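Oxalate decarboxylase (Lactobacillus farciminis, PDB 6L9I) catalyses the decarboxylation of oxalate, probably to formate and carbon dioxide, as a manganese-containing lyase with two cupin domains. Local coordinates at residues 103-108 / 206-211. Sequence-based numbering, arbitrary orientation.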
# COMPACT_ATOMS: atom_id res chain seq x y z
N ASP A 103 -28.32 12.03 29.56
CA ASP A 103 -29.36 11.01 29.74
C ASP A 103 -28.86 9.89 30.63
O ASP A 103 -27.66 9.72 30.85
CB ASP A 103 -29.83 10.43 28.41
CG ASP A 103 -31.16 9.70 28.53
OD1 ASP A 103 -31.98 10.11 29.39
OD2 ASP A 103 -31.39 8.72 27.81
N ASP A 104 -29.82 9.14 31.18
CA ASP A 104 -29.56 7.90 31.91
C ASP A 104 -30.14 6.71 31.15
O ASP A 104 -31.19 6.82 30.51
CB ASP A 104 -30.14 7.95 33.33
CG ASP A 104 -29.58 9.09 34.15
OD1 ASP A 104 -28.38 9.35 34.02
OD2 ASP A 104 -30.33 9.71 34.94
N ILE A 105 -29.44 5.57 31.24
CA ILE A 105 -29.73 4.38 30.45
C ILE A 105 -29.54 3.15 31.32
O ILE A 105 -28.80 3.18 32.31
CB ILE A 105 -28.81 4.29 29.22
CG1 ILE A 105 -27.38 4.25 29.72
CG2 ILE A 105 -29.05 5.44 28.26
CD1 ILE A 105 -26.40 4.63 28.70
N ASN A 106 -30.19 2.06 30.93
CA ASN A 106 -30.14 0.79 31.65
C ASN A 106 -29.69 -0.33 30.72
O ASN A 106 -29.38 -0.10 29.55
CB ASN A 106 -31.49 0.48 32.27
CG ASN A 106 -31.80 1.40 33.41
OD1 ASN A 106 -31.47 1.13 34.56
ND2 ASN A 106 -32.40 2.54 33.09
N ALA A 107 -29.60 -1.53 31.28
CA ALA A 107 -29.22 -2.71 30.51
C ALA A 107 -30.14 -2.86 29.31
O ALA A 107 -31.37 -2.75 29.42
CB ALA A 107 -29.26 -3.96 31.39
N GLY A 108 -29.55 -3.11 28.15
CA GLY A 108 -30.28 -3.22 26.91
C GLY A 108 -30.36 -1.93 26.11
O GLY A 108 -30.74 -1.98 24.94
N THR A 206 -29.12 8.69 22.36
CA THR A 206 -29.43 7.52 23.17
C THR A 206 -30.65 6.84 22.58
O THR A 206 -31.47 7.46 21.89
CB THR A 206 -29.68 7.91 24.62
OG1 THR A 206 -29.42 6.79 25.47
CG2 THR A 206 -31.13 8.37 24.81
N PHE A 207 -30.76 5.54 22.83
CA PHE A 207 -31.91 4.76 22.38
C PHE A 207 -32.35 3.84 23.51
O PHE A 207 -31.60 2.96 23.93
CB PHE A 207 -31.60 3.96 21.12
CG PHE A 207 -32.83 3.39 20.47
CD1 PHE A 207 -33.32 2.15 20.84
CD2 PHE A 207 -33.52 4.11 19.51
CE1 PHE A 207 -34.46 1.64 20.26
CE2 PHE A 207 -34.66 3.61 18.93
CZ PHE A 207 -35.13 2.37 19.31
N HIS A 208 -33.58 4.05 24.00
CA HIS A 208 -34.15 3.22 25.05
C HIS A 208 -34.88 2.04 24.42
O HIS A 208 -35.84 2.22 23.66
CB HIS A 208 -35.09 4.03 25.94
CG HIS A 208 -34.38 4.98 26.86
ND1 HIS A 208 -34.18 4.71 28.19
CD2 HIS A 208 -33.83 6.19 26.64
CE1 HIS A 208 -33.53 5.71 28.75
NE2 HIS A 208 -33.30 6.63 27.83
N MET A 209 -34.40 0.83 24.71
CA MET A 209 -34.83 -0.37 23.99
C MET A 209 -36.27 -0.78 24.29
O MET A 209 -36.85 -1.54 23.52
CB MET A 209 -33.88 -1.53 24.31
CG MET A 209 -33.97 -2.69 23.33
SD MET A 209 -33.57 -2.16 21.65
CE MET A 209 -31.96 -1.44 21.91
N ASN A 210 -36.86 -0.29 25.38
CA ASN A 210 -38.25 -0.63 25.65
C ASN A 210 -39.21 0.07 24.71
O ASN A 210 -40.38 -0.34 24.64
CB ASN A 210 -38.59 -0.31 27.11
CG ASN A 210 -38.07 -1.37 28.07
OD1 ASN A 210 -37.37 -1.05 29.03
ND2 ASN A 210 -38.40 -2.63 27.80
N ASP A 211 -38.75 1.11 24.00
CA ASP A 211 -39.51 1.85 22.98
C ASP A 211 -39.58 1.13 21.64
O ASP A 211 -40.08 1.70 20.67
CB ASP A 211 -38.92 3.26 22.79
CG ASP A 211 -38.80 4.02 24.09
OD1 ASP A 211 -38.22 5.12 24.08
OD2 ASP A 211 -39.27 3.50 25.12
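A chi1 of -163° turns the Asp103 carboxylate away from its backbone N and out to meet His208, which comes from the opposite direction, its CG anti to the carbonyl carbon (chi1 -73°). His208 NE2 donates to Asp103 OD2 at 2.8 Å, taking the syn lone pair of that oxygen, with the N-H 25° off straight and the carboxylate and ring planes strongly inclined to each other. The carbonyl O of Asp104 also lies at the ring edge, near CE1, but makes no hydrogen bond to NE2. Crossing the Asp103 side chain at about a right angle, Thr206 sets its methyl CG2 against OD2, while OG1 sits beside Ile105 CG2 and hydrogen-bonds to the carbonyl O of Leu110. Here strand 100-106 of the first cupin barrel meets the short strand 206-207, which pairs antiparallel with strand 110-113 at the margin of a sheet of that barrel; Met209 also packs on Trp223 and Ile225 of strand 220-225, so the contact joins the two cupin halves. Were Asp103 an alanine, His208 NE2 would probably lose this acceptor and the imidazole would be freer to turn. Further along, Gly108 O lies against Met209 CB, and the bent methionine chain brings CE back to the same oxygen, while Asp109 OD1 accepts a hydrogen bond from Met209 N.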